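PDB 4PF1: peptidase S15/CocE/NonD from Thaumarchaeota archaeon SCGC AB-539-E09, which probably acts as a serine aminopeptidase of the alpha/beta hydrolase fold, cleaving residues from the N-terminal end of peptides. Local coordinates for residues E37-I51 and T131-L144. Sequence-based numbering, arbitrary orientation.
Sequences EMIPMRDGVKLNTII and TDHSTDTYDTIDWL
The antiparallel hairpin at the edge of the central sheet of this alpha/beta hydrolase fold packs through Ile39, Met41 and Arg42 on helix 133-147. At the hairpin's connection, a type I turn from Met41 to Gly44, Arg42 meets Asp139 side-on. NE donates to OD2 of Asp139 at 3.0 Å, nearly straight (166°) and on the syn lone pair, while NH1 makes a salt bridge to OD1 of Asp139 at 2.9 Å. The chain of Arg42 keeps close to Asp139, and a bend at chi3 (66°) turns the guanidinium so that CB of Thr135 lies over one face. Asp139 suits this place because its short carboxylate also accepts from the backbone N of Arg42, at 3.1 Å and from above its plane, tying side chain and turn together.

One turn back toward the helix N-terminus, the flexible thioether of Met41 crosses Asp136 at about a right angle, its SD 3.4 Å from the carbonyl O of Asp136 and its CE against OG1 of Thr140. The carboxylate of Asp136 is engaged by Arg107, which also bridges to Asp43. One water joins OD2 of Asp43 to OG1 of Thr131, just before the capping box of Asp132 and Thr135.

At the other end Trp143, with CG anti to its backbone N (chi1 -170°), offers one indole face to CG1 of Ile39, a CH-pi contact 4.1 Å from the five-membered ring centroid. Beta-branched Ile39 touches the indole with both branches. Glu37 crosses the six-membered ring, CG nearest to CH2 of Trp143, its carboxylate also beside the ring and OE2 paired with Arg35. The contact thus passes from largely apolar packing round Trp143 to a charged pair at the turn, and Asp139, bound by three N-H groups, would probably remain ionised.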
ATOM      1  N   GLU A  37      -1.434  37.732 -20.920  1.00 21.42           N
ATOM      2  CA  GLU A  37      -1.469  39.188 -21.022  1.00 20.98           C
ATOM      3  C   GLU A  37      -0.899  39.883 -19.795  1.00 23.54           C
ATOM      4  O   GLU A  37      -1.171  39.478 -18.665  1.00 23.17           O
ATOM      5  CB  GLU A  37      -2.915  39.672 -21.259  1.00 22.34           C
ATOM      6  CG  GLU A  37      -3.550  39.155 -22.544  1.00 31.52           C
ATOM      7  CD  GLU A  37      -3.072  39.793 -23.836  1.00 44.92           C
ATOM      8  OE1 GLU A  37      -2.539  40.924 -23.788  1.00 31.20           O
ATOM      9  OE2 GLU A  37      -3.260  39.169 -24.905  1.00 41.67           O
ATOM     10  N   MET A  38      -0.125  40.950 -20.023  1.00 18.98           N
ATOM     11  CA  MET A  38       0.406  41.797 -18.959  1.00 18.24           C
ATOM     12  C   MET A  38      -0.485  43.041 -18.897  1.00 22.65           C
ATOM     13  O   MET A  38      -0.249  44.015 -19.620  1.00 23.08           O
ATOM     14  CB  MET A  38       1.893  42.145 -19.202  1.00 20.37           C
ATOM     15  CG  MET A  38       2.841  40.968 -18.988  1.00 23.09           C
ATOM     16  SD  MET A  38       3.001  40.456 -17.251  1.00 26.30           S
ATOM     17  CE  MET A  38       4.157  41.693 -16.639  1.00 23.24           C
ATOM     18  N   ILE A  39      -1.587  42.952 -18.121  1.00 18.13           N
ATOM     19  CA  ILE A  39      -2.586  44.019 -18.026  1.00 17.65           C
ATOM     20  C   ILE A  39      -2.054  45.185 -17.179  1.00 20.83           C
ATOM     21  O   ILE A  39      -1.714  44.991 -16.008  1.00 19.21           O
ATOM     22  CB  ILE A  39      -3.958  43.501 -17.489  1.00 20.06           C
ATOM     23  CG1 ILE A  39      -4.519  42.361 -18.375  1.00 20.01           C
ATOM     24  CG2 ILE A  39      -4.969  44.656 -17.371  1.00 21.27           C
ATOM     25  CD1 ILE A  39      -5.735  41.621 -17.782  1.00 23.53           C
ATOM     26  N   PRO A  40      -2.020  46.416 -17.744  1.00 17.82           N
ATOM     27  CA  PRO A  40      -1.555  47.562 -16.953  1.00 17.95           C
ATOM     28  C   PRO A  40      -2.636  48.067 -16.001  1.00 21.62           C
ATOM     29  O   PRO A  40      -3.783  48.274 -16.410  1.00 21.24           O
ATOM     30  CB  PRO A  40      -1.199  48.620 -18.011  1.00 20.34           C
ATOM     31  CG  PRO A  40      -1.542  48.011 -19.351  1.00 24.82           C
ATOM     32  CD  PRO A  40      -2.402  46.824 -19.108  1.00 19.67           C
ATOM     33  N   MET A  41      -2.263  48.277 -14.727  1.00 17.13           N
ATOM     34  CA  MET A  41      -3.169  48.819 -13.715  1.00 16.40           C
ATOM     35  C   MET A  41      -3.209  50.350 -13.843  1.00 21.04           C
ATOM     36  O   MET A  41      -2.488  50.906 -14.677  1.00 20.03           O
ATOM     37  CB  MET A  41      -2.735  48.375 -12.298  1.00 18.00           C
ATOM     38  CG  MET A  41      -2.695  46.852 -12.111  1.00 20.12           C
ATOM     39  SD  MET A  41      -4.316  46.055 -12.253  1.00 23.30           S
ATOM     40  CE  MET A  41      -4.169  45.279 -13.805  1.00 19.59           C
ATOM     41  N   ARG A  42      -4.053  51.031 -13.033  1.00 18.59           N
ATOM     42  CA  ARG A  42      -4.214  52.498 -13.071  1.00 19.27           C
ATOM     43  C   ARG A  42      -2.909  53.264 -12.725  1.00 24.51           C
ATOM     44  O   ARG A  42      -2.807  54.459 -13.028  1.00 24.25           O
ATOM     45  CB  ARG A  42      -5.359  52.954 -12.145  1.00 18.31           C
ATOM     46  CG  ARG A  42      -5.170  52.571 -10.675  1.00 23.15           C
ATOM     47  CD  ARG A  42      -6.428  52.805  -9.871  1.00 20.52           C
ATOM     48  NE  ARG A  42      -7.523  51.929 -10.287  1.00 17.45           N
ATOM     49  CZ  ARG A  42      -8.777  52.059  -9.874  1.00 27.51           C
ATOM     50  NH1 ARG A  42      -9.712  51.222 -10.301  1.00 18.41           N
ATOM     51  NH2 ARG A  42      -9.108  53.029  -9.032  1.00 14.13           N
ATOM     52  N   ASP A  43      -1.928  52.581 -12.094  1.00 21.15           N
ATOM     53  CA  ASP A  43      -0.650  53.202 -11.744  1.00 21.55           C
ATOM     54  C   ASP A  43       0.469  52.789 -12.737  1.00 25.67           C
ATOM     55  O   ASP A  43       1.627  53.169 -12.555  1.00 25.37           O
ATOM     56  CB  ASP A  43      -0.261  52.878 -10.285  1.00 23.06           C
ATOM     57  CG  ASP A  43       0.058  51.422  -9.994  1.00 30.06           C
ATOM     58  OD1 ASP A  43      -0.449  50.538 -10.729  1.00 30.45           O
ATOM     59  OD2 ASP A  43       0.773  51.163  -9.003  1.00 33.12           O
ATOM     60  N   GLY A  44       0.097  52.046 -13.784  1.00 22.12           N
ATOM     61  CA  GLY A  44       1.027  51.611 -14.823  1.00 22.14           C
ATOM     62  C   GLY A  44       1.663  50.252 -14.592  1.00 25.30           C
ATOM     63  O   GLY A  44       2.217  49.665 -15.525  1.00 25.22           O
ATOM     64  N   VAL A  45       1.597  49.746 -13.348  1.00 21.03           N
ATOM     65  CA  VAL A  45       2.152  48.439 -12.965  1.00 19.96           C
ATOM     66  C   VAL A  45       1.353  47.321 -13.677  1.00 22.74           C
ATOM     67  O   VAL A  45       0.125  47.350 -13.670  1.00 22.17           O
ATOM     68  CB  VAL A  45       2.163  48.284 -11.422  1.00 23.43           C
ATOM     69  CG1 VAL A  45       2.591  46.885 -11.001  1.00 22.64           C
ATOM     70  CG2 VAL A  45       3.062  49.339 -10.780  1.00 23.68           C
ATOM     71  N   LYS A  46       2.057  46.377 -14.337  1.00 18.63           N
ATOM     72  CA  LYS A  46       1.415  45.313 -15.120  1.00 17.82           C
ATOM     73  C   LYS A  46       1.301  43.989 -14.350  1.00 21.24           C
ATOM     74  O   LYS A  46       2.277  43.540 -13.740  1.00 21.05           O
ATOM     75  CB  LYS A  46       2.161  45.087 -16.447  1.00 19.78           C
ATOM     76  CG  LYS A  46       2.101  46.277 -17.397  1.00 27.13           C
ATOM     77  CD  LYS A  46       2.773  45.964 -18.726  1.00 33.44           C
ATOM     78  CE  LYS A  46       3.392  47.186 -19.356  1.00 43.33           C
ATOM     79  NZ  LYS A  46       4.690  47.539 -18.717  1.00 53.16           N
ATOM     80  N   LEU A  47       0.110  43.352 -14.414  1.00 16.88           N
ATOM     81  CA  LEU A  47      -0.154  42.066 -13.760  1.00 15.73           C
ATOM     82  C   LEU A  47      -0.232  40.937 -14.784  1.00 18.32           C
ATOM     83  O   LEU A  47      -0.916  41.073 -15.806  1.00 18.08           O
ATOM     84  CB  LEU A  47      -1.460  42.099 -12.923  1.00 15.69           C
ATOM     85  CG  LEU A  47      -1.592  43.165 -11.806  1.00 20.83           C
ATOM     86  CD1 LEU A  47      -2.783  42.859 -10.916  1.00 20.85           C
ATOM     87  CD2 LEU A  47      -0.330  43.258 -10.947  1.00 22.58           C
ATOM     88  N   ASN A  48       0.456  39.813 -14.501  1.00 13.26           N
ATOM     89  CA  ASN A  48       0.468  38.646 -15.376  1.00 12.53           C
ATOM     90  C   ASN A  48      -0.885  37.939 -15.324  1.00 16.12           C
ATOM     91  O   ASN A  48      -1.319  37.512 -14.251  1.00 15.09           O
ATOM     92  CB  ASN A  48       1.605  37.700 -14.997  1.00 11.24           C
ATOM     93  CG  ASN A  48       1.832  36.593 -15.988  1.00 25.64           C
ATOM     94  OD1 ASN A  48       1.689  36.771 -17.206  1.00 18.01           O
ATOM     95  ND2 ASN A  48       2.204  35.424 -15.488  1.00 15.63           N
ATOM     96  N   THR A  49      -1.576  37.870 -16.476  1.00 12.64           N
ATOM     97  CA  THR A  49      -2.927  37.322 -16.551  1.00 12.52           C
ATOM     98  C   THR A  49      -3.010  36.185 -17.579  1.00 16.71           C
ATOM     99  O   THR A  49      -2.712  36.384 -18.758  1.00 16.31           O
ATOM    100  CB  THR A  49      -3.921  38.453 -16.857  1.00 19.57           C
ATOM    101  OG1 THR A  49      -3.586  39.595 -16.062  1.00 19.51           O
ATOM    102  CG2 THR A  49      -5.356  38.056 -16.595  1.00 16.49           C
ATOM    103  N   ILE A  50      -3.436  34.999 -17.122  1.00 13.90           N
ATOM    104  CA  ILE A  50      -3.563  33.806 -17.962  1.00 14.24           C
ATOM    105  C   ILE A  50      -5.035  33.581 -18.278  1.00 18.43           C
ATOM    106  O   ILE A  50      -5.818  33.274 -17.380  1.00 17.91           O
ATOM    107  CB  ILE A  50      -2.907  32.557 -17.285  1.00 17.28           C
ATOM    108  CG1 ILE A  50      -1.461  32.846 -16.754  1.00 17.88           C
ATOM    109  CG2 ILE A  50      -2.965  31.311 -18.188  1.00 17.92           C
ATOM    110  CD1 ILE A  50      -0.453  33.541 -17.758  1.00 24.47           C
ATOM    111  N   ILE A  51      -5.406  33.743 -19.556  1.00 15.16           N
ATOM    112  CA  ILE A  51      -6.786  33.614 -20.025  1.00 15.04           C
ATOM    113  C   ILE A  51      -6.951  32.318 -20.841  1.00 18.49           C
ATOM    114  O   ILE A  51      -6.289  32.139 -21.869  1.00 18.08           O
ATOM    115  CB  ILE A  51      -7.202  34.874 -20.841  1.00 18.66           C
ATOM    116  CG1 ILE A  51      -6.918  36.175 -20.049  1.00 19.18           C
ATOM    117  CG2 ILE A  51      -8.675  34.799 -21.268  1.00 19.84           C
ATOM    118  CD1 ILE A  51      -6.425  37.350 -20.901  1.00 26.25           C
ATOM    119  N   THR A 131      -3.029  51.887  -4.534  1.00 20.38           N
ATOM    120  CA  THR A 131      -3.748  50.743  -5.113  1.00 19.21           C
ATOM    121  C   THR A 131      -3.918  49.628  -4.082  1.00 22.19           C
ATOM    122  O   THR A 131      -3.180  49.572  -3.098  1.00 21.92           O
ATOM    123  CB  THR A 131      -3.014  50.195  -6.362  1.00 26.05           C
ATOM    124  OG1 THR A 131      -1.727  49.700  -5.982  1.00 25.06           O
ATOM    125  CG2 THR A 131      -2.893  51.229  -7.490  1.00 23.17           C
ATOM    126  N   ASP A 132      -4.893  48.739  -4.316  1.00 17.86           N
ATOM    127  CA  ASP A 132      -5.143  47.560  -3.488  1.00 16.99           C
ATOM    128  C   ASP A 132      -5.736  46.452  -4.366  1.00 21.49           C
ATOM    129  O   ASP A 132      -5.858  46.643  -5.581  1.00 21.65           O
ATOM    130  CB  ASP A 132      -6.035  47.887  -2.265  1.00 18.60           C
ATOM    131  CG  ASP A 132      -7.331  48.616  -2.564  1.00 26.63           C
ATOM    132  OD1 ASP A 132      -8.079  48.156  -3.447  1.00 26.46           O
ATOM    133  OD2 ASP A 132      -7.637  49.594  -1.853  1.00 32.85           O
ATOM    134  N   HIS A 133      -6.080  45.294  -3.772  1.00 18.11           N
ATOM    135  CA  HIS A 133      -6.629  44.166  -4.532  1.00 17.61           C
ATOM    136  C   HIS A 133      -7.946  44.519  -5.229  1.00 21.67           C
ATOM    137  O   HIS A 133      -8.183  44.024  -6.325  1.00 21.82           O
ATOM    138  CB  HIS A 133      -6.816  42.933  -3.644  1.00 17.71           C
ATOM    139  CG  HIS A 133      -5.545  42.194  -3.366  1.00 20.85           C
ATOM    140  ND1 HIS A 133      -4.972  41.363  -4.311  1.00 22.38           N
ATOM    141  CD2 HIS A 133      -4.785  42.174  -2.247  1.00 22.64           C
ATOM    142  CE1 HIS A 133      -3.884  40.871  -3.743  1.00 21.70           C
ATOM    143  NE2 HIS A 133      -3.732  41.327  -2.500  1.00 22.16           N
ATOM    144  N   SER A 134      -8.783  45.393  -4.620  1.00 17.65           N
ATOM    145  CA  SER A 134     -10.065  45.797  -5.209  1.00 17.57           C
ATOM    146  C   SER A 134      -9.881  46.714  -6.434  1.00 20.74           C
ATOM    147  O   SER A 134     -10.628  46.573  -7.401  1.00 20.82           O
ATOM    148  CB  SER A 134     -10.964  46.467  -4.170  1.00 21.47           C
ATOM    149  OG  SER A 134     -10.528  47.769  -3.825  1.00 31.12           O
ATOM    150  N   THR A 135      -8.896  47.641  -6.399  1.00 16.44           N
ATOM    151  CA  THR A 135      -8.640  48.545  -7.532  1.00 16.00           C
ATOM    152  C   THR A 135      -7.992  47.769  -8.669  1.00 17.86           C
ATOM    153  O   THR A 135      -8.331  47.994  -9.833  1.00 17.02           O
ATOM    154  CB  THR A 135      -7.801  49.776  -7.127  1.00 22.28           C
ATOM    155  OG1 THR A 135      -6.427  49.413  -6.971  1.00 21.40           O
ATOM    156  CG2 THR A 135      -8.318  50.453  -5.877  1.00 20.81           C
ATOM    157  N   ASP A 136      -7.066  46.845  -8.328  1.00 13.93           N
ATOM    158  CA  ASP A 136      -6.398  45.978  -9.298  1.00 13.82           C
ATOM    159  C   ASP A 136      -7.422  45.050  -9.972  1.00 17.91           C
ATOM    160  O   ASP A 136      -7.363  44.863 -11.189  1.00 17.33           O
ATOM    161  CB  ASP A 136      -5.270  45.163  -8.631  1.00 15.30           C
ATOM    162  CG  ASP A 136      -3.972  45.936  -8.393  1.00 23.47           C
ATOM    163  OD1 ASP A 136      -3.867  47.094  -8.868  1.00 23.02           O
ATOM    164  OD2 ASP A 136      -3.053  45.373  -7.763  1.00 27.50           O
ATOM    165  N   THR A 137      -8.401  44.538  -9.188  1.00 14.67           N
ATOM    166  CA  THR A 137      -9.492  43.687  -9.688  1.00 14.55           C
ATOM    167  C   THR A 137     -10.363  44.471 -10.671  1.00 19.30           C
ATOM    168  O   THR A 137     -10.700  43.942 -11.733  1.00 18.59           O
ATOM    169  CB  THR A 137     -10.335  43.147  -8.525  1.00 20.02           C
ATOM    170  OG1 THR A 137      -9.516  42.319  -7.705  1.00 18.70           O
ATOM    171  CG2 THR A 137     -11.549  42.363  -8.994  1.00 16.87           C
ATOM    172  N   TYR A 138     -10.734  45.731 -10.309  1.00 16.48           N
ATOM    173  CA  TYR A 138     -11.555  46.597 -11.163  1.00 17.09           C
ATOM    174  C   TYR A 138     -10.879  46.818 -12.523  1.00 20.78           C
ATOM    175  O   TYR A 138     -11.546  46.734 -13.555  1.00 20.32           O
ATOM    176  CB  TYR A 138     -11.843  47.957 -10.477  1.00 19.03           C
ATOM    177  CG  TYR A 138     -12.760  48.855 -11.283  1.00 21.36           C
ATOM    178  CD1 TYR A 138     -12.259  49.672 -12.294  1.00 23.58           C
ATOM    179  CD2 TYR A 138     -14.130  48.876 -11.048  1.00 22.54           C
ATOM    180  CE1 TYR A 138     -13.102  50.466 -13.068  1.00 24.47           C
ATOM    181  CE2 TYR A 138     -14.983  49.679 -11.805  1.00 24.05           C
ATOM    182  CZ  TYR A 138     -14.463  50.471 -12.816  1.00 31.49           C
ATOM    183  OH  TYR A 138     -15.298  51.256 -13.573  1.00 33.02           O
ATOM    184  N   ASP A 139      -9.558  47.113 -12.516  1.00 17.13           N
ATOM    185  CA  ASP A 139      -8.782  47.364 -13.736  1.00 16.75           C
ATOM    186  C   ASP A 139      -8.615  46.076 -14.560  1.00 20.37           C
ATOM    187  O   ASP A 139      -8.575  46.142 -15.790  1.00 20.29           O
ATOM    188  CB  ASP A 139      -7.413  47.980 -13.394  1.00 18.28           C
ATOM    189  CG  ASP A 139      -7.490  49.276 -12.598  1.00 22.52           C
ATOM    190  OD1 ASP A 139      -8.541  49.956 -12.664  1.00 22.00           O
ATOM    191  OD2 ASP A 139      -6.506  49.601 -11.900  1.00 26.44           O
ATOM    192  N   THR A 140      -8.563  44.910 -13.881  1.00 15.81           N
ATOM    193  CA  THR A 140      -8.456  43.595 -14.522  1.00 15.37           C
ATOM    194  C   THR A 140      -9.784  43.227 -15.213  1.00 18.41           C
ATOM    195  O   THR A 140      -9.765  42.848 -16.385  1.00 17.97           O
ATOM    196  CB  THR A 140      -8.025  42.524 -13.495  1.00 19.34           C
ATOM    197  OG1 THR A 140      -6.709  42.830 -13.037  1.00 17.10           O
ATOM    198  CG2 THR A 140      -8.050  41.105 -14.069  1.00 18.18           C
ATOM    199  N   ILE A 141     -10.930  43.348 -14.493  1.00 14.78           N
ATOM    200  CA  ILE A 141     -12.257  43.011 -15.034  1.00 14.72           C
ATOM    201  C   ILE A 141     -12.590  43.921 -16.234  1.00 18.55           C
ATOM    202  O   ILE A 141     -13.105  43.430 -17.242  1.00 18.08           O
ATOM    203  CB  ILE A 141     -13.373  43.052 -13.942  1.00 17.90           C
ATOM    204  CG1 ILE A 141     -13.136  41.966 -12.862  1.00 18.08           C
ATOM    205  CG2 ILE A 141     -14.772  42.895 -14.569  1.00 19.10           C
ATOM    206  CD1 ILE A 141     -14.066  42.053 -11.620  1.00 24.93           C
ATOM    207  N   ASP A 142     -12.259  45.226 -16.134  1.00 15.82           N
ATOM    208  CA  ASP A 142     -12.501  46.214 -17.192  1.00 16.03           C
ATOM    209  C   ASP A 142     -11.764  45.848 -18.476  1.00 21.18           C
ATOM    210  O   ASP A 142     -12.351  45.927 -19.554  1.00 21.18           O
ATOM    211  CB  ASP A 142     -12.100  47.621 -16.735  1.00 17.70           C
ATOM    212  CG  ASP A 142     -12.762  48.718 -17.546  1.00 22.98           C
ATOM    213  OD1 ASP A 142     -13.999  48.893 -17.413  1.00 21.61           O
ATOM    214  OD2 ASP A 142     -12.050  49.397 -18.316  1.00 26.06           O
ATOM    215  N   TRP A 143     -10.487  45.426 -18.361  1.00 18.37           N
ATOM    216  CA  TRP A 143      -9.694  44.998 -19.512  1.00 18.39           C
ATOM    217  C   TRP A 143     -10.267  43.708 -20.117  1.00 21.05           C
ATOM    218  O   TRP A 143     -10.388  43.615 -21.336  1.00 20.87           O
ATOM    219  CB  TRP A 143      -8.223  44.790 -19.121  1.00 17.00           C
ATOM    220  CG  TRP A 143      -7.311  44.582 -20.298  1.00 18.22           C
ATOM    221  CD1 TRP A 143      -6.563  45.530 -20.931  1.00 21.63           C
ATOM    222  CD2 TRP A 143      -7.077  43.351 -21.001  1.00 17.77           C
ATOM    223  NE1 TRP A 143      -5.870  44.966 -21.978  1.00 21.16           N
ATOM    224  CE2 TRP A 143      -6.177  43.631 -22.051  1.00 22.18           C
ATOM    225  CE3 TRP A 143      -7.554  42.035 -20.851  1.00 18.54           C
ATOM    226  CZ2 TRP A 143      -5.727  42.643 -22.935  1.00 21.56           C
ATOM    227  CZ3 TRP A 143      -7.120  41.061 -21.738  1.00 20.07           C
ATOM    228  CH2 TRP A 143      -6.222  41.368 -22.767  1.00 21.16           C
ATOM    229  N   LEU A 144     -10.590  42.712 -19.265  1.00 16.67           N
ATOM    230  CA  LEU A 144     -11.097  41.403 -19.688  1.00 16.15           C
ATOM    231  C   LEU A 144     -12.382  41.505 -20.525  1.00 21.25           C
ATOM    232  O   LEU A 144     -12.417  40.966 -21.629  1.00 21.57           O
ATOM    233  CB  LEU A 144     -11.332  40.478 -18.479  1.00 15.46           C
ATOM    234  CG  LEU A 144     -10.081  39.898 -17.801  1.00 19.35           C
ATOM    235  CD1 LEU A 144     -10.425  39.312 -16.443  1.00 18.92           C
ATOM    236  CD2 LEU A 144      -9.401  38.850 -18.677  1.00 21.29           C
TER
HETATM  237  O   HOH W   1       0.276  51.468  -6.197  1.00 16.22           O